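Local coordinates for geranyltranstransferase (Enterococcus faecalis, PDB 3P8L), which probably catalyses the magnesium-dependent condensation of isopentenyl diphosphate with geranyl diphosphate to form farnesyl diphosphate, at residues I83-L88 with D122-G127; R52-L57 with A78-I83; L88-L93 with T116-G121. All coordinates share one frame; numbering follows the deposited sequence.

Contact 1: residues I83-L88 with D122-G127; sequences IHTYSL and DGLLTG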
loop_
_atom_site.group_PDB
_atom_site.type_symbol
_atom_site.label_atom_id
_atom_site.label_comp_id
_atom_site.label_asym_id
_atom_site.label_seq_id
_atom_site.Cartn_x
_atom_site.Cartn_y
_atom_site.Cartn_z
ATOM N N ILE A 83 6.936 2.427 4.635
ATOM C CA ILE A 83 5.939 3.432 4.299
ATOM C C ILE A 83 6.622 4.794 4.189
ATOM O O ILE A 83 6.439 5.511 3.196
ATOM C CB ILE A 83 4.783 3.525 5.353
ATOM C CG1 ILE A 83 3.924 2.266 5.377
ATOM C CG2 ILE A 83 3.935 4.778 5.126
ATOM C CD1 ILE A 83 2.992 2.093 4.202
ATOM N N HIS A 84 7.382 5.151 5.226
ATOM C CA HIS A 84 8.136 6.383 5.233
ATOM C C HIS A 84 9.060 6.547 3.995
ATOM O O HIS A 84 9.042 7.591 3.371
ATOM C CB HIS A 84 8.972 6.488 6.482
ATOM C CG HIS A 84 9.732 7.765 6.555
ATOM N ND1 HIS A 84 9.112 8.992 6.486
ATOM C CD2 HIS A 84 11.055 8.015 6.667
ATOM C CE1 HIS A 84 10.020 9.946 6.570
ATOM N NE2 HIS A 84 11.204 9.381 6.691
ATOM N N THR A 85 9.839 5.507 3.684
ATOM C CA THR A 85 10.760 5.473 2.531
ATOM C C THR A 85 9.991 5.624 1.216
ATOM O O THR A 85 10.414 6.371 0.338
ATOM C CB THR A 85 11.588 4.142 2.480
ATOM O OG1 THR A 85 12.250 3.932 3.732
ATOM C CG2 THR A 85 12.639 4.158 1.345
ATOM N N TYR A 86 8.862 4.921 1.079
ATOM C CA TYR A 86 8.038 5.074 -0.114
ATOM C C TYR A 86 7.599 6.532 -0.249
ATOM O O TYR A 86 7.722 7.101 -1.333
ATOM C CB TYR A 86 6.837 4.079 -0.187
ATOM C CG TYR A 86 5.465 4.727 -0.187
ATOM C CD1 TYR A 86 4.996 5.412 -1.301
ATOM C CD2 TYR A 86 4.629 4.664 0.932
ATOM C CE1 TYR A 86 3.758 6.055 -1.302
ATOM C CE2 TYR A 86 3.375 5.286 0.934
ATOM C CZ TYR A 86 2.955 5.998 -0.190
ATOM O OH TYR A 86 1.720 6.604 -0.236
ATOM N N SER A 87 7.134 7.151 0.842
ATOM C CA SER A 87 6.542 8.483 0.716
ATOM C C SER A 87 7.607 9.498 0.241
ATOM O O SER A 87 7.296 10.407 -0.531
ATOM C CB SER A 87 5.911 8.941 2.039
ATOM O OG SER A 87 6.924 9.392 2.928
ATOM N N LEU A 88 8.855 9.296 0.673
ATOM C CA LEU A 88 9.982 10.144 0.267
ATOM C C LEU A 88 10.307 10.012 -1.223
ATOM O O LEU A 88 10.504 11.025 -1.900
ATOM C CB LEU A 88 11.235 9.852 1.086
ATOM C CG LEU A 88 11.163 10.111 2.590
ATOM C CD1 LEU A 88 12.504 9.766 3.181
ATOM C CD2 LEU A 88 10.736 11.565 2.929
ATOM N N ASP A 122 5.627 2.424 -5.114
ATOM C CA ASP A 122 4.479 1.514 -5.122
ATOM C C ASP A 122 4.816 0.159 -4.487
ATOM O O ASP A 122 3.991 -0.403 -3.796
ATOM C CB ASP A 122 3.956 1.271 -6.537
ATOM C CG ASP A 122 3.349 2.512 -7.168
ATOM O OD1 ASP A 122 3.125 3.526 -6.464
ATOM O OD2 ASP A 122 3.071 2.456 -8.380
ATOM N N GLY A 123 6.029 -0.316 -4.743
ATOM C CA GLY A 123 6.502 -1.597 -4.282
ATOM C C GLY A 123 6.802 -1.565 -2.787
ATOM O O GLY A 123 6.492 -2.514 -2.056
ATOM N N LEU A 124 7.361 -0.449 -2.326
ATOM C CA LEU A 124 7.613 -0.268 -0.926
ATOM C C LEU A 124 6.330 -0.109 -0.114
ATOM O O LEU A 124 6.233 -0.684 0.972
ATOM C CB LEU A 124 8.598 0.876 -0.673
ATOM C CG LEU A 124 10.078 0.477 -0.874
ATOM C CD1 LEU A 124 10.880 1.741 -1.058
ATOM C CD2 LEU A 124 10.628 -0.347 0.299
ATOM N N LEU A 125 5.383 0.693 -0.624
ATOM C CA LEU A 125 4.037 0.807 -0.057
ATOM C C LEU A 125 3.352 -0.571 0.086
ATOM O O LEU A 125 2.916 -0.920 1.186
ATOM C CB LEU A 125 3.148 1.778 -0.861
ATOM C CG LEU A 125 1.661 1.937 -0.474
ATOM C CD1 LEU A 125 1.468 2.187 1.010
ATOM C CD2 LEU A 125 1.034 3.119 -1.226
ATOM N N THR A 126 3.270 -1.343 -1.003
ATOM C CA THR A 126 2.632 -2.666 -0.970
ATOM C C THR A 126 3.424 -3.613 -0.060
ATOM O O THR A 126 2.844 -4.418 0.703
ATOM C CB THR A 126 2.512 -3.294 -2.389
ATOM O OG1 THR A 126 1.955 -2.336 -3.295
ATOM C CG2 THR A 126 1.595 -4.514 -2.376
ATOM N N GLY A 127 4.744 -3.486 -0.124
ATOM C CA GLY A 127 5.676 -4.271 0.692
ATOM C C GLY A 127 5.491 -4.089 2.184
ATOM O O GLY A 127 5.599 -5.035 2.941
#
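The CA atoms of I83 and L125, and of Y86 and L124, come within 5.4 Å of each other where two helices of the all-helical isoprenoid synthase fold pass nearly antiparallel (160° between their directions, axes 8.1 Å apart). No hydrogen bond links the segments; the contact is apolar. Y86 has the largest share, followed closely by L125. The chi1 of Y86, 118°, lies about halfway between staggered positions, so CG nearly eclipses the carbonyl carbon, and this strained rotation lays one ring face against L125. The CB of L125 stands 3.8 Å from the ring centroid and 15° off the normal, a CH-pi contact, while L125 CD2 reaches over the phenol end, 3.6 Å from Y86 CZ. The other branch, L125 CD1, meets I83 CD1 at 3.5 Å beside the same ring. Nearer the backbone, Y86 CB abuts L124 CB at 3.7 Å, and L124 CD1 touches T85 CG2. The T85 hydroxyl bonds back to E81 O, leaving its methyl for this contact. All five touching residues are buried; helix 36-47 covers L124 and T85, helix 158-167 packs on Y86, and Y86 and L125 also meet the second subunit.

Contact 2: residues R52-L57 with A78-I83; sequences RLRPLL and ASLEMI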
loop_
_atom_site.group_PDB
_atom_site.type_symbol
_atom_site.label_atom_id
_atom_site.label_comp_id
_atom_site.label_asym_id
_atom_site.label_seq_id
_atom_site.Cartn_x
_atom_site.Cartn_y
_atom_site.Cartn_z
ATOM N N ARG A 52 15.759 7.371 10.825
ATOM C CA ARG A 52 14.982 6.185 11.236
ATOM C C ARG A 52 14.113 6.474 12.450
ATOM O O ARG A 52 13.919 5.613 13.329
ATOM C CB ARG A 52 15.903 4.975 11.498
ATOM C CG ARG A 52 16.824 4.631 10.326
ATOM C CD ARG A 52 16.084 3.792 9.317
ATOM N NE ARG A 52 16.977 3.285 8.288
ATOM C CZ ARG A 52 16.815 3.472 6.984
ATOM N NH1 ARG A 52 15.759 4.136 6.499
ATOM N NH2 ARG A 52 17.709 2.968 6.158
ATOM N N LEU A 53 13.619 7.706 12.498
ATOM C CA LEU A 53 12.843 8.219 13.610
ATOM C C LEU A 53 11.623 7.376 13.920
ATOM O O LEU A 53 11.361 7.068 15.091
ATOM C CB LEU A 53 12.433 9.676 13.360
ATOM C CG LEU A 53 11.532 10.333 14.413
ATOM C CD1 LEU A 53 12.216 10.334 15.776
ATOM C CD2 LEU A 53 11.131 11.750 14.006
ATOM N N ARG A 54 10.901 6.970 12.883
ATOM C CA ARG A 54 9.658 6.228 13.076
ATOM C C ARG A 54 9.812 4.810 13.690
ATOM O O ARG A 54 9.152 4.507 14.696
ATOM C CB ARG A 54 8.789 6.262 11.810
ATOM C CG ARG A 54 8.241 7.670 11.516
ATOM C CD ARG A 54 8.005 7.947 10.008
ATOM N NE ARG A 54 7.733 9.365 9.810
ATOM C CZ ARG A 54 8.658 10.322 9.749
ATOM N NH1 ARG A 54 9.960 10.033 9.800
ATOM N NH2 ARG A 54 8.274 11.587 9.605
ATOM N N PRO A 55 10.665 3.952 13.096
ATOM C CA PRO A 55 10.971 2.680 13.761
ATOM C C PRO A 55 11.632 2.867 15.133
ATOM O O PRO A 55 11.370 2.073 16.040
ATOM C CB PRO A 55 11.941 1.987 12.786
ATOM C CG PRO A 55 12.475 3.045 11.904
ATOM C CD PRO A 55 11.344 4.044 11.784
ATOM N N LEU A 56 12.455 3.905 15.285
ATOM C CA LEU A 56 13.042 4.239 16.578
ATOM C C LEU A 56 11.963 4.500 17.625
ATOM O O LEU A 56 12.045 3.965 18.725
ATOM C CB LEU A 56 14.058 5.397 16.506
ATOM C CG LEU A 56 14.847 5.674 17.800
ATOM C CD1 LEU A 56 15.555 4.386 18.255
ATOM C CD2 LEU A 56 15.844 6.836 17.688
ATOM N N LEU A 57 10.922 5.248 17.257
ATOM C CA LEU A 57 9.775 5.476 18.158
ATOM C C LEU A 57 9.043 4.198 18.569
ATOM O O LEU A 57 8.765 4.012 19.759
ATOM C CB LEU A 57 8.798 6.478 17.545
ATOM C CG LEU A 57 9.237 7.942 17.596
ATOM C CD1 LEU A 57 8.337 8.752 16.670
ATOM C CD2 LEU A 57 9.200 8.485 19.027
ATOM N N ALA A 78 9.952 -2.063 10.754
ATOM C CA ALA A 78 10.395 -2.137 9.370
ATOM C C ALA A 78 9.292 -1.766 8.368
ATOM O O ALA A 78 9.546 -1.010 7.414
ATOM C CB ALA A 78 10.971 -3.530 9.094
ATOM N N SER A 79 8.081 -2.276 8.611
ATOM C CA SER A 79 6.902 -1.946 7.806
ATOM C C SER A 79 6.634 -0.437 7.804
ATOM O O SER A 79 6.420 0.168 6.741
ATOM C CB SER A 79 5.671 -2.700 8.317
ATOM O OG SER A 79 5.741 -4.074 7.983
ATOM N N LEU A 80 6.677 0.176 8.985
ATOM C CA LEU A 80 6.507 1.630 9.096
ATOM C C LEU A 80 7.598 2.424 8.356
ATOM O O LEU A 80 7.304 3.404 7.633
ATOM C CB LEU A 80 6.443 2.040 10.573
ATOM C CG LEU A 80 6.294 3.517 10.912
ATOM C CD1 LEU A 80 5.025 4.090 10.312
ATOM C CD2 LEU A 80 6.340 3.745 12.443
ATOM N N GLU A 81 8.856 1.994 8.510
ATOM C CA GLU A 81 9.951 2.658 7.819
ATOM C C GLU A 81 9.881 2.481 6.281
ATOM O O GLU A 81 10.310 3.379 5.544
ATOM C CB GLU A 81 11.304 2.247 8.394
ATOM C CG GLU A 81 12.494 3.054 7.872
ATOM C CD GLU A 81 12.462 4.559 8.220
ATOM O OE1 GLU A 81 11.511 5.094 8.859
ATOM O OE2 GLU A 81 13.428 5.219 7.835
ATOM N N MET A 82 9.293 1.372 5.826
ATOM C CA MET A 82 8.992 1.127 4.407
ATOM C C MET A 82 7.982 2.135 3.850
ATOM O O MET A 82 8.176 2.651 2.732
ATOM C CB MET A 82 8.580 -0.339 4.134
ATOM C CG MET A 82 9.743 -1.398 4.351
ATOM S SD MET A 82 9.185 -3.138 4.301
ATOM C CE MET A 82 8.805 -3.321 2.557
ATOM N N ILE A 83 6.936 2.427 4.635
ATOM C CA ILE A 83 5.939 3.432 4.299
ATOM C C ILE A 83 6.622 4.794 4.189
ATOM O O ILE A 83 6.439 5.511 3.196
ATOM C CB ILE A 83 4.783 3.525 5.353
ATOM C CG1 ILE A 83 3.924 2.266 5.377
ATOM C CG2 ILE A 83 3.935 4.778 5.126
ATOM C CD1 ILE A 83 2.992 2.093 4.202
HETATM O O HOH W 1 14.554 7.590 8.098
HETATM O O HOH W 2 11.357 7.351 10.046
#
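R52 and E81 form a salt bridge: NH1 of R52 donates to OE2 of E81 over 2.9 Å, with an N-H...O angle of 163°. The oxygen lies in the guanidinium plane and offers its anti lone pair, yet the two planar groups stand 83° apart, so the pairing is single rather than two-pronged. NH2 of R52 is taken by I46 O and by E22 on helix 13-31. Two waters extend the grip of the carboxylate. Water 1 lies 2.6 Å from E81 OE2 and accepts from R52 N; water 2 gives its proton to E81 OE1 and accepts from both R54 N and R54 NH1. R52 is the N-cap of helix 53-64, so through these waters the buried carboxylate meets amide N-H groups at a helix start, which would help stabilise its negative charge.

R52 to P55 belong to the GGKRxRP signature of polyprenyl synthases, a region that in relatives helps hold the diphosphate of isopentenyl diphosphate. Against the same glutamate lies the proline ring, with P55 CD 3.1 Å from E81 OE1. E81 is bent at chi2 (63°), turning its carboxylate so that OE1 comes against P55 CD. Farther out, L80 CD2 meets R54 CB at 3.6 Å. The two helices run antiparallel with axes 8.3 Å apart, and helix 175-200 packs against both L80 and R54.

Contact 3: residues L88-L93 with T116-G121; sequences LIHDDL and TAILAG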
loop_
_atom_site.group_PDB
_atom_site.type_symbol
_atom_site.label_atom_id
_atom_site.label_comp_id
_atom_site.label_asym_id
_atom_site.label_seq_id
_atom_site.Cartn_x
_atom_site.Cartn_y
_atom_site.Cartn_z
ATOM N N LEU A 88 8.855 9.296 0.673
ATOM C CA LEU A 88 9.982 10.144 0.267
ATOM C C LEU A 88 10.307 10.012 -1.223
ATOM O O LEU A 88 10.504 11.025 -1.900
ATOM C CB LEU A 88 11.235 9.852 1.086
ATOM C CG LEU A 88 11.163 10.111 2.590
ATOM C CD1 LEU A 88 12.504 9.766 3.181
ATOM C CD2 LEU A 88 10.736 11.565 2.929
ATOM N N ILE A 89 10.351 8.781 -1.724
ATOM C CA ILE A 89 10.545 8.522 -3.156
ATOM C C ILE A 89 9.514 9.281 -4.017
ATOM O O ILE A 89 9.862 9.960 -4.992
ATOM C CB ILE A 89 10.507 7.004 -3.469
ATOM C CG1 ILE A 89 11.668 6.277 -2.768
ATOM C CG2 ILE A 89 10.568 6.769 -4.981
ATOM C CD1 ILE A 89 11.619 4.734 -2.924
ATOM N N HIS A 90 8.248 9.176 -3.639
ATOM C CA HIS A 90 7.200 9.905 -4.347
ATOM C C HIS A 90 7.280 11.404 -4.137
ATOM O O HIS A 90 7.142 12.168 -5.098
ATOM C CB HIS A 90 5.813 9.339 -4.039
ATOM C CG HIS A 90 5.560 8.039 -4.734
ATOM N ND1 HIS A 90 4.315 7.471 -4.833
ATOM C CD2 HIS A 90 6.402 7.221 -5.408
ATOM C CE1 HIS A 90 4.397 6.354 -5.534
ATOM N NE2 HIS A 90 5.660 6.162 -5.868
ATOM N N ASP A 91 7.561 11.826 -2.912
ATOM C CA ASP A 91 7.648 13.257 -2.633
ATOM C C ASP A 91 8.774 13.933 -3.410
ATOM O O ASP A 91 8.625 15.072 -3.830
ATOM C CB ASP A 91 7.781 13.555 -1.134
ATOM C CG ASP A 91 6.501 13.278 -0.345
ATOM O OD1 ASP A 91 5.459 12.922 -0.936
ATOM O OD2 ASP A 91 6.548 13.391 0.893
ATOM N N ASP A 92 9.865 13.208 -3.630
ATOM C CA ASP A 92 11.016 13.705 -4.365
ATOM C C ASP A 92 10.790 13.962 -5.853
ATOM O O ASP A 92 11.497 14.783 -6.417
ATOM C CB ASP A 92 12.234 12.785 -4.193
ATOM C CG ASP A 92 12.844 12.878 -2.808
ATOM O OD1 ASP A 92 12.546 13.857 -2.101
ATOM O OD2 ASP A 92 13.623 11.976 -2.423
ATOM N N LEU A 93 9.819 13.281 -6.464
ATOM C CA LEU A 93 9.562 13.347 -7.916
ATOM C C LEU A 93 9.406 14.776 -8.462
ATOM O O LEU A 93 8.873 15.647 -7.755
ATOM C CB LEU A 93 8.313 12.545 -8.266
ATOM C CG LEU A 93 8.369 11.034 -8.059
ATOM C CD1 LEU A 93 6.997 10.431 -8.319
ATOM C CD2 LEU A 93 9.445 10.406 -8.944
ATOM N N THR A 116 10.877 4.016 -12.753
ATOM C CA THR A 116 11.426 3.095 -11.750
ATOM C C THR A 116 11.161 3.581 -10.301
ATOM O O THR A 116 10.845 2.780 -9.435
ATOM C CB THR A 116 12.902 2.861 -11.981
ATOM O OG1 THR A 116 13.096 2.327 -13.300
ATOM C CG2 THR A 116 13.466 1.851 -10.971
ATOM N N ALA A 117 11.252 4.886 -10.084
ATOM C CA ALA A 117 11.022 5.521 -8.784
ATOM C C ALA A 117 9.551 5.443 -8.392
ATOM O O ALA A 117 9.223 5.108 -7.239
ATOM C CB ALA A 117 11.512 7.004 -8.813
ATOM N N ILE A 118 8.662 5.741 -9.342
ATOM C CA ILE A 118 7.223 5.572 -9.117
ATOM C C ILE A 118 6.926 4.115 -8.698
ATOM O O ILE A 118 6.266 3.897 -7.688
ATOM C CB ILE A 118 6.377 5.973 -10.343
ATOM C CG1 ILE A 118 6.491 7.475 -10.604
ATOM C CG2 ILE A 118 4.899 5.603 -10.144
ATOM C CD1 ILE A 118 6.141 7.865 -12.058
ATOM N N LEU A 119 7.476 3.141 -9.422
ATOM C CA LEU A 119 7.254 1.723 -9.085
ATOM C C LEU A 119 7.941 1.299 -7.806
ATOM O O LEU A 119 7.364 0.500 -7.048
ATOM C CB LEU A 119 7.637 0.796 -10.245
ATOM C CG LEU A 119 6.836 0.996 -11.557
ATOM C CD1 LEU A 119 7.414 0.096 -12.651
ATOM C CD2 LEU A 119 5.354 0.695 -11.394
ATOM N N ALA A 120 9.151 1.811 -7.539
ATOM C CA ALA A 120 9.817 1.531 -6.245
ATOM C C ALA A 120 8.991 1.997 -5.039
ATOM O O ALA A 120 8.864 1.266 -4.017
ATOM C CB ALA A 120 11.220 2.102 -6.190
ATOM N N GLY A 121 8.411 3.192 -5.155
ATOM C CA GLY A 121 7.468 3.685 -4.131
ATOM C C GLY A 121 6.240 2.786 -3.985
ATOM O O GLY A 121 5.868 2.393 -2.851
#
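H90 NE2 donates to the backbone oxygen of I118 across 3.0 Å, with an N-H...O angle of 164°. The bond is well placed at both ends: I118 O lies nearly in the imidazole plane, and the nitrogen sits in the carbonyl plane on a lone pair, at a C=O...N angle of 119°. The ring reaches the neighbouring helix because its CG is anti to the carbonyl carbon of H90 (chi1 -75°). G121, which has no side chain, lets H90 NE2 approach its CA to 3.5 Å.

The segment 116-121 of helix 114-133 also receives I89 and L93. The CG2 methyl of I89 presses on the backbone, 3.1 Å from A117 O, a tight approach to an oxygen already bonded by G121 N; its CD1 extends to A120 CB. L93 straddles two neighbours: CD1 lies 3.8 Å from I118 CG1, where the two side chains cross at about a right angle, and CD2 lies 4.0 Å from A117 CB. Between these anchored residues stand D91 and D92, which open the DDxxxxD aspartate-rich motif; in relatives this motif binds magnesium and the allylic diphosphate. D92 forms a salt bridge with R102.

The second nitrogen of H90, ND1, is hydrogen-bonded to OD2 of D122 of the second subunit. With NE2 bonded to a carbonyl and ND1 to a carboxylate, the buried imidazole is fixed in rotation, probably inclined toward the doubly protonated form, and joins the helix pair to the dimer interface.

From the N terminus, contact 2 comes first: helix 53-64 and the turn after it lead into helix 71-92, which folds back so that 78-83 meets 52-57. The same helix runs on through contacts 1 and 3, so contact 2 is in series with both and shares I83 with contact 1. Of contacts 1 and 3, contact 3 closes the shorter loop, carrying the small hairpin 101-106 and helix 108-112; contact 1 encloses it, one step earlier on helix 71-92 and one step later on helix 114-133, with L88 common to the two. Their centres lie about 8 Å apart. Helix 71-92 thus joins helix 53-64 to helix 114-133 at the subunit interface.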